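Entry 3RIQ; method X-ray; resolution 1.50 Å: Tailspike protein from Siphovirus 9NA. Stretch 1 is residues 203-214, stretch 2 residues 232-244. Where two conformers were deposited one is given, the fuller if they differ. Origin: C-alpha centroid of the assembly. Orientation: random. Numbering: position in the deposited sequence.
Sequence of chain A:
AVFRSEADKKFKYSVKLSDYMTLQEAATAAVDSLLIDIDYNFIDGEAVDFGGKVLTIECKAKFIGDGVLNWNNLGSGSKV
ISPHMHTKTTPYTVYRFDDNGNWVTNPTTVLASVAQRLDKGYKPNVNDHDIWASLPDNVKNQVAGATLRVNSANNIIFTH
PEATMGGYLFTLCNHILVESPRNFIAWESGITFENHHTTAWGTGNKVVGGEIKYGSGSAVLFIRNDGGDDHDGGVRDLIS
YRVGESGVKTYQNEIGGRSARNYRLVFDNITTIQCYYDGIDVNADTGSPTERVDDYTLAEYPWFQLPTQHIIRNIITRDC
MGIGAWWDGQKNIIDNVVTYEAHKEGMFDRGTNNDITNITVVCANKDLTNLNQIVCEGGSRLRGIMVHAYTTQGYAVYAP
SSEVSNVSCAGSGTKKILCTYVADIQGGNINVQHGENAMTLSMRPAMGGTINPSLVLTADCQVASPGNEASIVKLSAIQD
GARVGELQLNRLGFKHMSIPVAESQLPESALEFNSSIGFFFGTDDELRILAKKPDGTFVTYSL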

# COMPACT_ATOMS: atom_id res chain seq x y z
N THR A 203 -24.90 -6.00 11.66
CA THR A 203 -23.49 -6.36 11.72
C THR A 203 -23.12 -7.46 10.74
O THR A 203 -24.00 -8.19 10.31
CB THR A 203 -23.04 -6.71 13.16
OG1 THR A 203 -21.62 -6.58 13.26
CG2 THR A 203 -23.46 -8.13 13.54
N GLY A 204 -21.83 -7.53 10.39
CA GLY A 204 -21.36 -8.56 9.48
C GLY A 204 -21.73 -8.35 8.02
O GLY A 204 -21.53 -9.25 7.23
N ASN A 205 -22.31 -7.20 7.67
CA ASN A 205 -22.81 -6.94 6.33
C ASN A 205 -21.67 -6.33 5.54
O ASN A 205 -21.06 -5.31 5.95
CB ASN A 205 -23.99 -5.99 6.38
CG ASN A 205 -25.19 -6.61 7.07
OD1 ASN A 205 -25.49 -7.81 6.85
ND2 ASN A 205 -25.94 -5.79 7.81
N LYS A 206 -21.33 -6.97 4.43
CA LYS A 206 -20.12 -6.58 3.69
C LYS A 206 -20.25 -6.79 2.18
O LYS A 206 -20.99 -7.70 1.73
CB LYS A 206 -18.90 -7.32 4.24
CG LYS A 206 -18.81 -8.76 3.98
CD LYS A 206 -17.60 -9.33 4.72
CE LYS A 206 -17.77 -9.11 6.23
NZ LYS A 206 -16.69 -9.64 7.04
N VAL A 207 -19.55 -5.96 1.41
CA VAL A 207 -19.39 -6.17 -0.02
C VAL A 207 -17.90 -6.41 -0.25
O VAL A 207 -17.05 -5.63 0.25
CB VAL A 207 -19.86 -4.92 -0.80
CG1 VAL A 207 -19.66 -5.06 -2.34
CG2 VAL A 207 -21.37 -4.63 -0.46
N VAL A 208 -17.56 -7.43 -1.05
CA VAL A 208 -16.14 -7.73 -1.37
C VAL A 208 -16.01 -7.99 -2.86
O VAL A 208 -16.61 -8.94 -3.36
CB VAL A 208 -15.66 -9.00 -0.59
CG1 VAL A 208 -14.20 -9.33 -0.95
CG2 VAL A 208 -15.87 -8.82 0.92
N GLY A 209 -15.19 -7.18 -3.56
CA GLY A 209 -14.95 -7.44 -4.99
C GLY A 209 -15.86 -6.63 -5.88
O GLY A 209 -16.88 -6.09 -5.41
N GLY A 210 -15.52 -6.59 -7.18
CA GLY A 210 -16.45 -6.13 -8.20
C GLY A 210 -16.48 -4.64 -8.48
O GLY A 210 -15.56 -3.88 -8.12
N GLU A 211 -17.56 -4.24 -9.13
CA GLU A 211 -17.73 -2.88 -9.63
C GLU A 211 -19.20 -2.54 -9.70
O GLU A 211 -20.03 -3.37 -10.16
CB GLU A 211 -17.09 -2.71 -11.03
CG GLU A 211 -17.25 -1.28 -11.58
CD GLU A 211 -16.25 -0.88 -12.66
OE1 GLU A 211 -15.38 -1.73 -13.03
OE2 GLU A 211 -16.31 0.30 -13.15
N ILE A 212 -19.55 -1.34 -9.22
CA ILE A 212 -20.91 -0.81 -9.28
C ILE A 212 -20.83 0.52 -10.03
O ILE A 212 -19.97 1.35 -9.71
CB ILE A 212 -21.46 -0.62 -7.83
CG1 ILE A 212 -21.70 -2.02 -7.19
CG2 ILE A 212 -22.75 0.25 -7.82
CD1 ILE A 212 -21.91 -1.99 -5.72
N LYS A 213 -21.75 0.72 -10.97
CA LYS A 213 -21.74 1.86 -11.90
C LYS A 213 -23.01 2.68 -11.81
O LYS A 213 -24.12 2.11 -11.73
CB LYS A 213 -21.61 1.35 -13.34
CG LYS A 213 -20.47 0.37 -13.54
CD LYS A 213 -20.35 -0.05 -15.02
CE LYS A 213 -19.24 -1.09 -15.15
NZ LYS A 213 -18.98 -1.53 -16.57
N TYR A 214 -22.87 4.00 -11.83
CA TYR A 214 -24.04 4.90 -11.86
C TYR A 214 -24.98 4.69 -10.65
O TYR A 214 -24.51 4.44 -9.55
CB TYR A 214 -24.76 4.91 -13.23
CG TYR A 214 -23.83 5.35 -14.34
CD1 TYR A 214 -23.52 6.71 -14.53
CD2 TYR A 214 -23.23 4.41 -15.21
CE1 TYR A 214 -22.63 7.13 -15.54
CE2 TYR A 214 -22.34 4.81 -16.25
CZ TYR A 214 -22.04 6.18 -16.39
OH TYR A 214 -21.19 6.59 -17.39
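Stretch 2 (232-244) DGGVRDLISYRVG

Stretch 2 lies alongside stretch 1 in parallel, in two strand segments separated by a corner. The axis of strand 234-236 runs 5° from that of strand 206-208, with a closest approach of 4.8 Å; the axis of strand 238-241 runs 6° from that of strand 211-214, at 4.9 Å. Both angles are between N-to-C directions, so the chains run the same way, and the register advances one residue for one residue within each strand pair.

Thr 203 OG1 lies 3.6 Å from Asp 232 O, and the first hydrogen bond follows at Gly 204, whose N donates to the same Asp 232 O at 2.9 Å; the N-H...O angle of 136° makes this less linear than the bonds that follow. Gly 204 has a positive phi of 74°, which favours glycine. Next, Asn 205 O accepts from Gly 234 N at 3.0 Å and 160°, while its CA-to-CB bond points away from stretch 2.

Lys 206 pairs with Gly 234, their CA atoms 4.8 Å apart. Its side chain (chi1 p) reaches back along stretch 2, where Lys 206 NZ forms a salt bridge with Asp 232 OD1 at 2.8 Å. A water donates to the same Asp 232 OD1 at 3.0 Å and, weakly, to Gly 204 O at 3.3 Å.

Val 207 carries the ladder in both directions: its N donates to Gly 234 O at 3.1 Å, and its O accepts from Arg 236 N at 2.9 Å. This use of the residues before and after its bridge partner, Val 235, is the signature of parallel pairing. The two valines share one face of the sheet; Lys 206, Val 208 and Arg 236 project from the other. There Val 208 CG1 lies over one face of the Arg 236 guanidinium, 3.5 Å from NH2.

Gly 209 N closes this segment by donating to Arg 236 O at 2.9 Å. The chain of stretch 2 turns at Asp 237, with phi/psi of 60/52. A CB on Gly 209, at phi/psi of 95/166, would be jammed against the preceding carbonyl O. Beside this corner, one water donates to both Gly 210 O and Asp 237 O, each at 2.8 Å.

The ladder resumes when Gly 210 O accepts from Ile 239 N at 3.0 Å. Glu 211 sits against Ile 239, with CA atoms 4.6 Å apart and Glu 211 CD 3.6 Å from Ile 239 CG2. Ile 212, opposite Ser 240, repeats the pattern of Val 207: its N donates to Ile 239 O at 3.0 Å, and its O accepts from Tyr 241 N at 2.9 Å. Ile 212 CD1 also approaches Leu 238 CD1 at 4.2 Å.

Lys 213 pairs with Tyr 241, its CG near the plane of that ring at the edge, 3.9 Å from CD2. Finally, Tyr 214 N donates to Tyr 241 O at 2.8 Å, and Tyr 214 OH accepts from Arg 242 NH1 at 3.1 Å. The two tyrosine rings meet obliquely, centroids 5.5 Å apart and planes at 70°.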

# COMPACT_ATOMS: atom_id res chain seq x y z
N ASP A 232 -16.32 -6.43 11.78
CA ASP A 232 -16.91 -7.39 10.85
C ASP A 232 -18.04 -6.65 10.11
O ASP A 232 -19.15 -6.55 10.61
CB ASP A 232 -17.43 -8.61 11.65
CG ASP A 232 -17.86 -9.77 10.77
OD1 ASP A 232 -17.96 -9.64 9.54
OD2 ASP A 232 -18.05 -10.85 11.37
N GLY A 233 -17.72 -6.10 8.93
CA GLY A 233 -18.66 -5.26 8.16
C GLY A 233 -17.88 -4.22 7.38
O GLY A 233 -16.81 -3.76 7.84
N GLY A 234 -18.42 -3.83 6.22
CA GLY A 234 -17.81 -2.78 5.40
C GLY A 234 -17.65 -3.15 3.95
O GLY A 234 -18.46 -3.90 3.40
N VAL A 235 -16.62 -2.60 3.31
CA VAL A 235 -16.44 -2.79 1.86
C VAL A 235 -14.96 -3.06 1.59
O VAL A 235 -14.09 -2.34 2.10
CB VAL A 235 -16.86 -1.53 1.04
CG1 VAL A 235 -16.62 -1.76 -0.45
CG2 VAL A 235 -18.32 -1.15 1.34
N ARG A 236 -14.69 -4.07 0.74
CA ARG A 236 -13.30 -4.38 0.35
C ARG A 236 -13.21 -4.64 -1.15
O ARG A 236 -14.11 -5.30 -1.69
CB ARG A 236 -12.78 -5.59 1.13
CG ARG A 236 -11.36 -6.01 0.73
CD ARG A 236 -10.73 -7.02 1.67
NE ARG A 236 -11.49 -8.25 1.93
CZ ARG A 236 -11.39 -9.37 1.21
NH1 ARG A 236 -10.65 -9.37 0.09
NH2 ARG A 236 -12.03 -10.49 1.60
N ASP A 237 -12.17 -4.09 -1.80
CA ASP A 237 -11.85 -4.42 -3.23
C ASP A 237 -13.00 -4.08 -4.17
O ASP A 237 -13.45 -4.95 -4.95
CB ASP A 237 -11.50 -5.91 -3.39
CG ASP A 237 -10.27 -6.31 -2.62
OD1 ASP A 237 -9.39 -5.46 -2.39
OD2 ASP A 237 -10.16 -7.52 -2.28
N LEU A 238 -13.49 -2.84 -4.10
CA LEU A 238 -14.61 -2.41 -4.95
C LEU A 238 -14.17 -1.26 -5.86
O LEU A 238 -13.40 -0.38 -5.43
CB LEU A 238 -15.77 -1.91 -4.06
CG LEU A 238 -17.00 -1.40 -4.80
CD1 LEU A 238 -17.74 -2.55 -5.51
CD2 LEU A 238 -17.93 -0.68 -3.82
N ILE A 239 -14.66 -1.25 -7.09
CA ILE A 239 -14.57 -0.05 -7.97
C ILE A 239 -15.96 0.58 -7.97
O ILE A 239 -16.94 -0.10 -8.29
CB ILE A 239 -14.13 -0.43 -9.41
CG1 ILE A 239 -12.73 -1.07 -9.39
CG2 ILE A 239 -14.17 0.81 -10.29
CD1 ILE A 239 -12.31 -1.66 -10.71
N SER A 240 -16.06 1.86 -7.63
CA SER A 240 -17.33 2.61 -7.63
C SER A 240 -17.21 3.64 -8.74
O SER A 240 -16.33 4.54 -8.66
CB SER A 240 -17.50 3.30 -6.28
OG SER A 240 -18.63 4.15 -6.29
N TYR A 241 -18.03 3.51 -9.78
CA TYR A 241 -17.84 4.31 -11.01
C TYR A 241 -19.02 5.21 -11.32
O TYR A 241 -20.13 4.72 -11.58
CB TYR A 241 -17.65 3.33 -12.18
CG TYR A 241 -17.62 3.98 -13.56
CD1 TYR A 241 -16.65 4.94 -13.92
CD2 TYR A 241 -18.57 3.58 -14.53
CE1 TYR A 241 -16.63 5.50 -15.21
CE2 TYR A 241 -18.56 4.14 -15.83
CZ TYR A 241 -17.57 5.10 -16.15
OH TYR A 241 -17.49 5.66 -17.41
N ARG A 242 -18.78 6.51 -11.26
CA ARG A 242 -19.80 7.52 -11.66
C ARG A 242 -21.16 7.41 -10.94
O ARG A 242 -22.25 7.66 -11.55
CB ARG A 242 -19.99 7.52 -13.19
CG ARG A 242 -18.78 8.13 -13.87
CD ARG A 242 -18.95 8.09 -15.39
NE ARG A 242 -17.84 8.73 -16.07
CZ ARG A 242 -17.78 8.86 -17.38
NH1 ARG A 242 -18.82 8.45 -18.13
NH2 ARG A 242 -16.74 9.47 -17.94
N VAL A 243 -21.10 7.09 -9.66
CA VAL A 243 -22.34 7.15 -8.88
C VAL A 243 -22.79 8.61 -8.68
O VAL A 243 -21.99 9.56 -8.73
CB VAL A 243 -22.25 6.37 -7.52
CG1 VAL A 243 -21.81 4.95 -7.80
CG2 VAL A 243 -21.34 7.07 -6.52
N GLY A 244 -24.09 8.78 -8.45
CA GLY A 244 -24.66 10.14 -8.30
C GLY A 244 -24.39 10.78 -6.93
O GLY A 244 -24.51 12.03 -6.80
O HOH W 1 -19.96 -11.78 8.75
O HOH W 2 -12.93 -4.54 -7.63
O HOH W 3 -19.78 4.96 -18.95